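Side-chain contacts in putative isomerase (Streptomyces coelicolor A3, PDB 2OQH), which probably dehydrates D-glucarate to 5-dehydro-4-deoxy-D-glucarate, as a TIM-barrel enzyme of the mandelate racemase and muconate lactonizing branch of the enolase superfamily: residues 222-225 with 231-234; 257-262 with 288-293. All coordinates share one frame; numbering follows the deposited sequence.

Interaction 1: residues 222-225 with 231-234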
ATOM      1  N   LEU A 222      -6.199  15.457  -2.298  1.00 11.35           N
ATOM      2  CA  LEU A 222      -5.323  16.010  -1.289  1.00 11.90           C
ATOM      3  C   LEU A 222      -5.246  14.894  -0.251  1.00 12.91           C
ATOM      4  O   LEU A 222      -6.255  14.529   0.348  1.00 13.51           O
ATOM      5  CB  LEU A 222      -5.959  17.272  -0.702  1.00 13.10           C
ATOM      6  CG  LEU A 222      -5.277  18.006   0.443  1.00 14.55           C
ATOM      7  CD1 LEU A 222      -3.796  18.160   0.157  1.00 16.06           C
ATOM      8  CD2 LEU A 222      -5.930  19.368   0.620  1.00 15.42           C
ATOM      9  N   GLU A 223      -4.056  14.341  -0.054  1.00 11.82           N
ATOM     10  CA  GLU A 223      -3.889  13.232   0.873  1.00 13.43           C
ATOM     11  C   GLU A 223      -3.369  13.610   2.253  1.00 13.20           C
ATOM     12  O   GLU A 223      -2.278  14.149   2.386  1.00 13.57           O
ATOM     13  CB  GLU A 223      -2.956  12.192   0.248  1.00 16.27           C
ATOM     14  CG  GLU A 223      -3.011  10.832   0.900  1.00 21.12           C
ATOM     15  CD  GLU A 223      -2.077   9.814   0.251  1.00 23.92           C
ATOM     16  OE1 GLU A 223      -1.945   9.807  -0.994  1.00 25.43           O
ATOM     17  OE2 GLU A 223      -1.483   8.999   0.990  1.00 28.06           O
ATOM     18  N   ASP A 224      -4.155  13.305   3.280  1.00 12.41           N
ATOM     19  CA  ASP A 224      -3.787  13.589   4.669  1.00 12.26           C
ATOM     20  C   ASP A 224      -3.103  14.927   4.959  1.00 12.71           C
ATOM     21  O   ASP A 224      -2.001  14.955   5.504  1.00 12.47           O
ATOM     22  CB  ASP A 224      -2.891  12.471   5.210  1.00 12.54           C
ATOM     23  CG  ASP A 224      -3.639  11.173   5.409  1.00 12.32           C
ATOM     24  OD1 ASP A 224      -4.685  11.205   6.090  1.00 13.14           O
ATOM     25  OD2 ASP A 224      -3.185  10.133   4.890  1.00 11.41           O
ATOM     26  N   PRO A 225      -3.743  16.056   4.619  1.00 11.94           N
ATOM     27  CA  PRO A 225      -3.065  17.323   4.914  1.00 12.87           C
ATOM     28  C   PRO A 225      -2.889  17.589   6.412  1.00 11.43           C
ATOM     29  O   PRO A 225      -1.916  18.216   6.825  1.00 13.16           O
ATOM     30  CB  PRO A 225      -3.961  18.367   4.240  1.00 12.48           C
ATOM     31  CG  PRO A 225      -5.337  17.703   4.251  1.00 14.59           C
ATOM     32  CD  PRO A 225      -5.001  16.280   3.884  1.00 13.79           C
ATOM     33  N   GLY A 231      -9.987  17.149  12.260  1.00 11.16           N
ATOM     34  CA  GLY A 231      -9.321  18.099  11.390  1.00 10.48           C
ATOM     35  C   GLY A 231      -9.670  17.883   9.927  1.00 10.38           C
ATOM     36  O   GLY A 231      -9.963  18.833   9.212  1.00 10.04           O
HETATM   37  N   MSE A 232      -9.641  16.628   9.485  1.00  9.68           N
HETATM   38  CA  MSE A 232      -9.946  16.299   8.094  1.00 10.68           C
HETATM   39  C   MSE A 232     -11.364  16.711   7.693  1.00 10.14           C
HETATM   40  O   MSE A 232     -11.583  17.189   6.579  1.00 10.75           O
HETATM   41  CB  MSE A 232      -9.743  14.800   7.847  1.00 12.51           C
HETATM   42  CG  MSE A 232      -8.277  14.351   7.880  1.00 17.94           C
HETATM   43 SE   MSE A 232      -7.264  14.937   6.312  1.00 27.26          SE
HETATM   44  CE  MSE A 232      -7.737  13.460   5.159  1.00 20.41           C
ATOM     45  N   ALA A 233     -12.321  16.523   8.596  1.00  9.08           N
ATOM     46  CA  ALA A 233     -13.701  16.896   8.309  1.00  9.70           C
ATOM     47  C   ALA A 233     -13.758  18.409   8.091  1.00  9.17           C
ATOM     48  O   ALA A 233     -14.472  18.891   7.215  1.00  8.76           O
ATOM     49  CB  ALA A 233     -14.622  16.492   9.463  1.00  7.73           C
ATOM     50  N   GLN A 234     -12.993  19.152   8.886  1.00  9.07           N
ATOM     51  CA  GLN A 234     -12.968  20.607   8.755  1.00 10.43           C
ATOM     52  C   GLN A 234     -12.395  21.022   7.399  1.00  9.49           C
ATOM     53  O   GLN A 234     -12.894  21.950   6.765  1.00 11.60           O
ATOM     54  CB  GLN A 234     -12.140  21.233   9.879  1.00 11.24           C
ATOM     55  CG  GLN A 234     -12.779  21.146  11.268  1.00 13.95           C
ATOM     56  CD  GLN A 234     -14.091  21.905  11.369  1.00 17.17           C
ATOM     57  OE1 GLN A 234     -14.254  22.977  10.781  1.00 17.53           O
ATOM     58  NE2 GLN A 234     -15.029  21.361  12.137  1.00 17.82           N
TER

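Interaction 2: residues 257-262 with 288-293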
ATOM      1  N   PRO A 257     -17.499   6.484  12.370  1.00  8.95           N
ATOM      2  CA  PRO A 257     -17.304   7.868  12.812  1.00 10.17           C
ATOM      3  C   PRO A 257     -16.888   8.791  11.654  1.00 10.01           C
ATOM      4  O   PRO A 257     -17.404   9.897  11.521  1.00 10.93           O
ATOM      5  CB  PRO A 257     -16.216   7.738  13.873  1.00  9.42           C
ATOM      6  CG  PRO A 257     -16.475   6.378  14.444  1.00 10.59           C
ATOM      7  CD  PRO A 257     -16.714   5.557  13.204  1.00  7.44           C
ATOM      8  N   ALA A 258     -15.965   8.332  10.813  1.00  8.46           N
ATOM      9  CA  ALA A 258     -15.506   9.138   9.684  1.00  9.27           C
ATOM     10  C   ALA A 258     -16.652   9.469   8.725  1.00  9.14           C
ATOM     11  O   ALA A 258     -16.710  10.565   8.169  1.00  9.26           O
ATOM     12  CB  ALA A 258     -14.394   8.412   8.929  1.00  7.58           C
HETATM   13  N   MSE A 259     -17.552   8.519   8.521  1.00  8.27           N
HETATM   14  CA  MSE A 259     -18.676   8.753   7.626  1.00 10.28           C
HETATM   15  C   MSE A 259     -19.661   9.733   8.251  1.00 10.63           C
HETATM   16  O   MSE A 259     -20.114  10.661   7.595  1.00 11.52           O
HETATM   17  CB  MSE A 259     -19.393   7.440   7.299  1.00 12.16           C
HETATM   18  CG  MSE A 259     -18.535   6.436   6.553  1.00 16.67           C
HETATM   19 SE   MSE A 259     -17.989   7.118   4.830  1.00 26.30          SE
HETATM   20  CE  MSE A 259     -16.260   7.865   5.313  1.00 21.30           C
ATOM     21  N   ARG A 260     -19.989   9.540   9.523  1.00 10.29           N
ATOM     22  CA  ARG A 260     -20.941  10.442  10.167  1.00 11.54           C
ATOM     23  C   ARG A 260     -20.421  11.872  10.254  1.00 11.58           C
ATOM     24  O   ARG A 260     -21.205  12.822  10.255  1.00 12.12           O
ATOM     25  CB  ARG A 260     -21.307   9.946  11.563  1.00 12.03           C
ATOM     26  CG  ARG A 260     -22.233   8.754  11.566  1.00 14.37           C
ATOM     27  CD  ARG A 260     -22.824   8.533  12.950  1.00 14.66           C
ATOM     28  NE  ARG A 260     -23.561   7.276  13.023  1.00 13.68           N
ATOM     29  CZ  ARG A 260     -24.698   7.023  12.380  1.00 12.44           C
ATOM     30  NH1 ARG A 260     -25.257   7.946  11.605  1.00 10.12           N
ATOM     31  NH2 ARG A 260     -25.257   5.828  12.494  1.00  9.95           N
ATOM     32  N   LEU A 261     -19.105  12.026  10.328  1.00  9.50           N
ATOM     33  CA  LEU A 261     -18.503  13.351  10.414  1.00  9.47           C
ATOM     34  C   LEU A 261     -18.063  13.888   9.053  1.00 10.35           C
ATOM     35  O   LEU A 261     -17.492  14.972   8.973  1.00  9.44           O
ATOM     36  CB  LEU A 261     -17.307  13.332  11.375  1.00 11.29           C
ATOM     37  CG  LEU A 261     -17.627  12.981  12.834  1.00 14.22           C
ATOM     38  CD1 LEU A 261     -16.350  13.010  13.651  1.00 17.11           C
ATOM     39  CD2 LEU A 261     -18.636  13.959  13.407  1.00 16.42           C
ATOM     40  N   ASN A 262     -18.329  13.123   7.992  1.00  9.23           N
ATOM     41  CA  ASN A 262     -17.973  13.517   6.625  1.00 10.30           C
ATOM     42  C   ASN A 262     -16.522  13.959   6.520  1.00  9.56           C
ATOM     43  O   ASN A 262     -16.227  15.023   5.978  1.00 10.23           O
ATOM     44  CB  ASN A 262     -18.881  14.655   6.161  1.00 12.45           C
ATOM     45  CG  ASN A 262     -20.328  14.237   6.084  1.00 15.96           C
ATOM     46  OD1 ASN A 262     -20.690  13.371   5.296  1.00 17.56           O
ATOM     47  ND2 ASN A 262     -21.161  14.842   6.911  1.00 16.42           N
ATOM     48  N   GLU A 288     -17.816   1.594  -1.881  1.00  8.45           N
ATOM     49  CA  GLU A 288     -18.845   1.688  -2.908  1.00 10.79           C
ATOM     50  C   GLU A 288     -20.184   2.062  -2.279  1.00 10.46           C
ATOM     51  O   GLU A 288     -20.936   2.859  -2.833  1.00 10.13           O
ATOM     52  CB  GLU A 288     -18.980   0.363  -3.660  1.00 13.89           C
ATOM     53  CG  GLU A 288     -17.704  -0.082  -4.354  1.00 19.17           C
ATOM     54  CD  GLU A 288     -17.923  -1.291  -5.242  1.00 23.32           C
ATOM     55  OE1 GLU A 288     -18.617  -2.233  -4.805  1.00 27.11           O
ATOM     56  OE2 GLU A 288     -17.395  -1.304  -6.373  1.00 25.96           O
ATOM     57  N   THR A 289     -20.473   1.484  -1.118  1.00  8.84           N
ATOM     58  CA  THR A 289     -21.727   1.755  -0.422  1.00  9.10           C
ATOM     59  C   THR A 289     -21.834   3.225  -0.039  1.00  9.81           C
ATOM     60  O   THR A 289     -22.904   3.823  -0.119  1.00 10.41           O
ATOM     61  CB  THR A 289     -21.848   0.901   0.861  1.00  9.36           C
ATOM     62  OG1 THR A 289     -21.877  -0.487   0.507  1.00  9.46           O
ATOM     63  CG2 THR A 289     -23.127   1.254   1.635  1.00  9.03           C
ATOM     64  N   PHE A 290     -20.716   3.817   0.356  1.00  8.22           N
ATOM     65  CA  PHE A 290     -20.731   5.209   0.768  1.00 11.13           C
ATOM     66  C   PHE A 290     -20.245   6.192  -0.273  1.00 10.29           C
ATOM     67  O   PHE A 290     -19.960   7.345   0.042  1.00 10.91           O
ATOM     68  CB  PHE A 290     -19.929   5.360   2.053  1.00 11.69           C
ATOM     69  CG  PHE A 290     -20.692   4.938   3.275  1.00 14.05           C
ATOM     70  CD1 PHE A 290     -21.502   5.852   3.952  1.00 15.76           C
ATOM     71  CD2 PHE A 290     -20.641   3.622   3.728  1.00 13.47           C
ATOM     72  CE1 PHE A 290     -22.273   5.453   5.061  1.00 15.42           C
ATOM     73  CE2 PHE A 290     -21.407   3.212   4.835  1.00 14.83           C
ATOM     74  CZ  PHE A 290     -22.218   4.141   5.501  1.00 15.09           C
ATOM     75  N   GLY A 291     -20.168   5.738  -1.517  1.00  9.18           N
ATOM     76  CA  GLY A 291     -19.724   6.607  -2.590  1.00  9.70           C
ATOM     77  C   GLY A 291     -18.357   7.225  -2.358  1.00  9.59           C
ATOM     78  O   GLY A 291     -18.158   8.416  -2.584  1.00 11.63           O
ATOM     79  N   LEU A 292     -17.413   6.415  -1.894  1.00  8.19           N
ATOM     80  CA  LEU A 292     -16.062   6.894  -1.655  1.00  9.87           C
ATOM     81  C   LEU A 292     -15.140   6.334  -2.718  1.00 10.50           C
ATOM     82  O   LEU A 292     -15.358   5.233  -3.214  1.00 12.73           O
ATOM     83  CB  LEU A 292     -15.546   6.416  -0.297  1.00  9.50           C
ATOM     84  CG  LEU A 292     -16.310   6.761   0.976  1.00  8.68           C
ATOM     85  CD1 LEU A 292     -15.559   6.172   2.158  1.00  8.69           C
ATOM     86  CD2 LEU A 292     -16.457   8.277   1.114  1.00  7.98           C
ATOM     87  N   GLY A 293     -14.117   7.096  -3.081  1.00 10.15           N
ATOM     88  CA  GLY A 293     -13.154   6.586  -4.027  1.00 10.13           C
ATOM     89  C   GLY A 293     -12.248   5.703  -3.182  1.00 12.09           C
ATOM     90  O   GLY A 293     -12.318   5.750  -1.950  1.00 12.27           O
TER

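Interaction 1: residues 222-225 with 231-234
P225 and M232, a selenomethionine, carry the tight part of a small contact that shows how one long, unbranched side chain can tie the loop leaving a barrel strand to the helix that follows it. SE of M232 rests against CD of P225 at 3.6 Å, with CG of P225 a little farther off at 4.0 Å, and the two side chains lie at about a right angle. Successive bends at chi2 (-72°) and chi3 (-86°) turn the M232 chain toward the loop leaving strand 221-223. There CE meets D224, 4.0 Å from its CA and 3.9 Å from its OD1. L243 also packs on both P225 and M232, so the seam belongs to a hydrophobic layer between strand and helix. The other side of the helix is more open to solvent: A233 is partly exposed, while Q234 is exposed and hydrogen-bonds through NE2 to OE2 of E230 one turn earlier. The carboxylate of D224 is held elsewhere, OD1 by OG1 of T245 and OD2 by the backbone N of N246, which probably fixes its rotation. M232 therefore contributes apolar packing, with no hydrogen bond, beside a buried acid whose polar needs are met by the next strand and its loop.

Interaction 2: residues 257-262 with 288-293
The ring of F290 takes the M259 side chain over one face: CG of M259, a selenomethionine, stands 4.1 Å from the ring centroid and only 14° off the normal, a CH-pi contact displaced toward the rim. SE follows obliquely, 4.3 Å from the same centroid and 36° off the normal, which makes the pair a Met-aromatic contact in its selenium form. The closest ring atoms to SE lie on the CG side, with F290 CG at 3.8 Å. A second aromatic group, F255, meets F290 with the ring planes at about 70°. Bends at chi2 and chi3 swing SE of M259 across the ring and bring the methyl group to L292. The two side chains meet tip to tip there, CE of M259 standing 3.6 Å from CD1 of L292. One flexible chain thus bridges two residues on either side of G291. That glycine has positive phi and is the C-prime residue of the Schellman motif ending helix 277-289; the turn sets F290 and L292 to face the same partner. N262 likewise closes helix 252-260 in a Schellman motif, its N bonded to O of M259 at 3.1 Å. The contact, near the surface, joins the C-terminal ends of these two helices, just before strand 293-296, where the backbone of G293 pairs with D265 and I267 alongside strand 266-269.

In the fold
The two contacts follow one another along the chain, interaction 1 closing before interaction 2 opens, and both belong to the TIM-barrel domain typical of the enolase superfamily. Their centres lie 14 Å apart, on the same side of the chain's centre. Interaction 1 is buried and stays within one beta-alpha-beta unit, strand 221-223, helix 228-238 and strand 243-245; interaction 2 is near the surface and links two later helices, 252-260 and 277-289. They touch directly where CB of A233 packs 3.3 Å from O of L261. Together they illustrate barrel packing at two levels: a helix against the loop that leads out of its own strand, and helix end against helix end around the outer layer.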